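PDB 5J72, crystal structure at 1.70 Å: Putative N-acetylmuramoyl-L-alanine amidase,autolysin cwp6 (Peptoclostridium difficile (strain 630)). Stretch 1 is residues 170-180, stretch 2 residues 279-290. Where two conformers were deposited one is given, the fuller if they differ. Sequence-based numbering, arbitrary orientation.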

# COMPACT_ATOMS: atom_id res chain seq x y z
N GLY A 170 -8.89 -11.12 11.35
CA GLY A 170 -8.47 -9.92 12.06
C GLY A 170 -8.29 -8.73 11.15
O GLY A 170 -7.67 -7.76 11.52
N ILE A 171 -8.87 -8.79 9.92
CA ILE A 171 -8.68 -7.71 9.00
C ILE A 171 -9.36 -6.41 9.44
O ILE A 171 -9.10 -5.39 8.82
CB ILE A 171 -9.37 -7.94 7.50
CG1 ILE A 171 -10.91 -8.19 7.72
CG2 ILE A 171 -8.65 -9.12 6.79
CD1 ILE A 171 -11.65 -9.00 6.63
N THR A 172 -10.26 -6.41 10.42
CA THR A 172 -10.83 -5.11 10.83
C THR A 172 -10.26 -4.75 12.24
O THR A 172 -10.69 -3.76 12.85
CB THR A 172 -12.38 -5.19 10.91
OG1 THR A 172 -12.70 -6.29 11.75
CG2 THR A 172 -12.99 -5.38 9.47
N ALA A 173 -9.29 -5.52 12.72
CA ALA A 173 -8.66 -5.30 14.05
C ALA A 173 -7.74 -4.11 14.07
O ALA A 173 -7.59 -3.55 15.13
CB ALA A 173 -7.85 -6.52 14.43
N THR A 174 -7.14 -3.65 12.91
CA THR A 174 -6.18 -2.53 13.01
C THR A 174 -6.73 -1.28 13.58
O THR A 174 -6.06 -0.69 14.41
CB THR A 174 -5.46 -2.27 11.62
OG1 THR A 174 -4.61 -3.39 11.42
CG2 THR A 174 -4.66 -1.02 11.62
N PRO A 175 -7.94 -0.80 13.20
CA PRO A 175 -8.44 0.45 13.80
C PRO A 175 -8.65 0.36 15.33
O PRO A 175 -8.54 1.36 16.04
CB PRO A 175 -9.75 0.71 13.02
CG PRO A 175 -9.52 0.04 11.71
CD PRO A 175 -8.79 -1.24 12.07
N LEU A 176 -8.99 -0.84 15.81
CA LEU A 176 -9.15 -1.00 17.27
C LEU A 176 -7.77 -1.05 17.94
O LEU A 176 -7.57 -0.43 18.97
CB LEU A 176 -9.89 -2.30 17.54
CG LEU A 176 -10.12 -2.56 19.08
CD1 LEU A 176 -10.90 -1.37 19.70
CD2 LEU A 176 -10.98 -3.83 19.22
N ALA A 177 -6.82 -1.86 17.39
CA ALA A 177 -5.47 -1.86 17.95
C ALA A 177 -4.92 -0.44 17.97
O ALA A 177 -4.24 -0.07 18.94
CB ALA A 177 -4.54 -2.76 17.13
N SER A 178 -5.21 0.37 16.94
CA SER A 178 -4.72 1.74 16.89
C SER A 178 -5.41 2.59 17.93
O SER A 178 -4.78 3.48 18.53
CB SER A 178 -4.96 2.37 15.51
OG SER A 178 -4.53 1.47 14.49
N THR A 179 -6.71 2.35 18.18
CA THR A 179 -7.40 3.11 19.21
C THR A 179 -6.79 2.80 20.60
O THR A 179 -6.67 3.70 21.43
CB THR A 179 -8.91 2.71 19.21
OG1 THR A 179 -9.45 3.17 17.95
CG2 THR A 179 -9.67 3.36 20.35
N TYR A 180 -6.41 1.53 20.82
CA TYR A 180 -5.73 1.16 22.07
C TYR A 180 -4.23 1.54 22.07
O TYR A 180 -3.59 1.51 23.12
CB TYR A 180 -5.69 -0.36 22.22
CG TYR A 180 -7.01 -1.10 22.37
CD1 TYR A 180 -8.09 -0.51 23.01
CD2 TYR A 180 -7.15 -2.39 21.91
CE1 TYR A 180 -9.29 -1.21 23.20
CE2 TYR A 180 -8.33 -3.10 22.10
CZ TYR A 180 -9.39 -2.50 22.74
OH TYR A 180 -10.50 -3.27 22.91
N LYS A 279 -5.17 3.26 6.82
CA LYS A 279 -5.79 4.58 6.85
C LYS A 279 -6.91 4.60 7.94
O LYS A 279 -7.02 5.55 8.73
CB LYS A 279 -6.35 4.85 5.45
CG LYS A 279 -7.24 6.11 5.43
CD LYS A 279 -6.43 7.38 5.85
CE LYS A 279 -7.29 8.63 5.62
NZ LYS A 279 -6.87 9.77 6.49
N ALA A 280 -7.74 3.56 7.94
CA ALA A 280 -8.78 3.43 8.97
C ALA A 280 -8.06 3.46 10.37
O ALA A 280 -8.57 3.99 11.35
CB ALA A 280 -9.49 2.05 8.79
N GLY A 281 -6.84 2.82 10.45
CA GLY A 281 -6.10 2.80 11.72
C GLY A 281 -5.62 4.18 12.11
O GLY A 281 -5.72 4.57 13.28
N GLU A 282 -5.08 4.93 11.18
CA GLU A 282 -4.60 6.29 11.49
C GLU A 282 -5.78 7.18 11.93
O GLU A 282 -5.63 7.96 12.86
CB GLU A 282 -3.98 6.93 10.19
CG GLU A 282 -3.59 8.37 10.41
CD GLU A 282 -3.04 9.03 9.12
OE1 GLU A 282 -2.41 8.33 8.32
OE2 GLU A 282 -3.23 10.26 8.97
N ASP A 283 -6.95 7.02 11.29
CA ASP A 283 -8.13 7.81 11.66
C ASP A 283 -8.81 7.25 12.91
O ASP A 283 -9.62 7.93 13.49
CB ASP A 283 -9.18 7.71 10.55
CG ASP A 283 -8.82 8.47 9.27
OD1 ASP A 283 -7.73 9.10 9.22
OD2 ASP A 283 -9.64 8.45 8.32
N GLN A 284 -8.48 5.98 13.30
CA GLN A 284 -9.17 5.29 14.42
C GLN A 284 -10.65 5.28 14.16
O GLN A 284 -11.46 5.58 15.07
CB GLN A 284 -8.86 5.97 15.79
CG GLN A 284 -7.35 5.96 16.00
CD GLN A 284 -6.94 6.54 17.36
OE1 GLN A 284 -7.72 6.60 18.29
NE2 GLN A 284 -5.68 6.95 17.47
N GLN A 285 -11.02 4.96 12.92
CA GLN A 285 -12.47 4.87 12.57
C GLN A 285 -12.59 3.48 12.00
O GLN A 285 -11.67 2.93 11.35
CB GLN A 285 -12.91 6.02 11.65
CG GLN A 285 -12.81 7.36 12.37
CD GLN A 285 -13.95 7.58 13.37
OE1 GLN A 285 -15.11 7.22 13.13
NE2 GLN A 285 -13.62 8.14 14.51
N PRO A 286 -13.73 2.83 12.22
CA PRO A 286 -13.84 1.45 11.73
C PRO A 286 -13.99 1.08 10.27
O PRO A 286 -14.48 1.83 9.44
CB PRO A 286 -15.06 0.93 12.50
CG PRO A 286 -15.91 2.15 12.77
CD PRO A 286 -15.02 3.38 12.69
N ILE A 287 -13.57 -0.15 10.02
CA ILE A 287 -13.80 -0.81 8.73
C ILE A 287 -15.08 -1.64 8.98
O ILE A 287 -15.15 -2.45 9.91
CB ILE A 287 -12.65 -1.77 8.34
CG1 ILE A 287 -11.34 -0.95 8.07
CG2 ILE A 287 -13.07 -2.59 7.08
CD1 ILE A 287 -10.10 -1.95 8.02
N ILE A 288 -16.11 -1.38 8.17
CA ILE A 288 -17.39 -2.06 8.33
C ILE A 288 -17.48 -3.04 7.21
O ILE A 288 -17.34 -2.67 6.04
CB ILE A 288 -18.52 -1.01 8.27
CG1 ILE A 288 -18.51 -0.08 9.53
CG2 ILE A 288 -19.89 -1.76 8.12
CD1 ILE A 288 -18.89 -0.81 10.87
N LEU A 289 -17.66 -4.30 7.54
CA LEU A 289 -17.75 -5.30 6.49
C LEU A 289 -19.24 -5.50 6.05
O LEU A 289 -20.14 -5.61 6.87
CB LEU A 289 -17.13 -6.61 6.96
CG LEU A 289 -15.64 -6.47 7.29
CD1 LEU A 289 -15.08 -7.89 7.71
CD2 LEU A 289 -14.87 -5.95 6.02
N ALA A 290 -19.44 -5.60 4.76
CA ALA A 290 -20.80 -5.68 4.20
C ALA A 290 -20.96 -6.78 3.17
O ALA A 290 -20.02 -7.50 2.80
CB ALA A 290 -21.11 -4.35 3.52
O HOH W 1 -12.33 -1.64 12.40
O HOH W 2 -7.43 6.31 21.12

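No direct hydrogen bond joins these two stretches; they are held by shape, with 503 Å² of surface buried between them, and one water links the backbones, hydrogen-bonded to Thr-172 O and Ile-287 N. The helix of stretch 1, which includes Pro-175 and Ser-178, runs beside the end of the helix that closes at Asp-283. Their directions differ by 29°, and the axes come within 7.6 Å, a close approach that depends on small residues where the backbones meet.

Gly-281 provides the hollow. The CA of Pro-175 lies 3.9 Å from the CA of Gly-281, almost backbone against backbone. A beta carbon at 281 would sit 2.9 Å from both Thr-174 CG2 and Ser-178 OG, so the absence of a side chain is what admits this turn of the neighbouring helix. Into the space come the methyl of Thr-174, with CG2 4.1 Å from Gly-281 CA, and the small side chain of Ser-178, whose CB touches Gly-281 O at 3.2 Å. Ser-178 suits so tight a place because it is compact and its hydroxyl is satisfied within its own helix: OG, with chi1 in the m well, donates to Thr-174 O at 2.6 Å.

Pro-175 is the principal bump of stretch 1, with 81 Å² covered by the other stretch. Its ring CG rests 3.5 Å from the methyl CB of Ala-280 and 4.2 Å from Ile-287 CG1, while its CB lies 3.4 Å from Gln-285 O. A rigid, compact ring fits this pocket well, and in the first turn of a helix proline's lack of an amide hydrogen costs little. Ala-280 offers just a methyl, leaving room for the ring to settle.

Gln-284 takes the chain out of its helix with positive phi (55°), and the extended segment that follows carries it to the strand 287-290. The long side chain of Gln-284 runs alongside the helix of stretch 1: its CB lies 3.6 Å from Thr-179 OG1, and its OE1 lies 2.9 Å from water 2, whose oxygen is also 2.7 Å from Thr-179 O. Thr-179 repeats the economy of Ser-178, its OG1 donating to Pro-175 O at 2.8 Å.

At the other end, the strand's alternation decides what meets stretch 1. Ile-287 and Leu-289 point toward it, whereas Ile-288 points away. Thr-172 directs its CG2 methyl between the two inward residues, 3.7 Å from Ile-287 CG2 and 3.6 Å from Leu-289 CG, so that threonine here serves as an apolar knob. Ile-171 starts sideways, but its end comes nearer, bringing CD1 to 3.8 Å from Leu-289 CD1; the CD1 of Ile-287 in turn lies 3.7 Å from Ile-171 O. Branched aliphatic chains suit this buried region because they can fill its irregular spaces without needing polar partners. The backbone still has to be satisfied, and water 1 does this by donating to Thr-172 O at 2.7 Å and accepting from Ile-287 N at 3.1 Å.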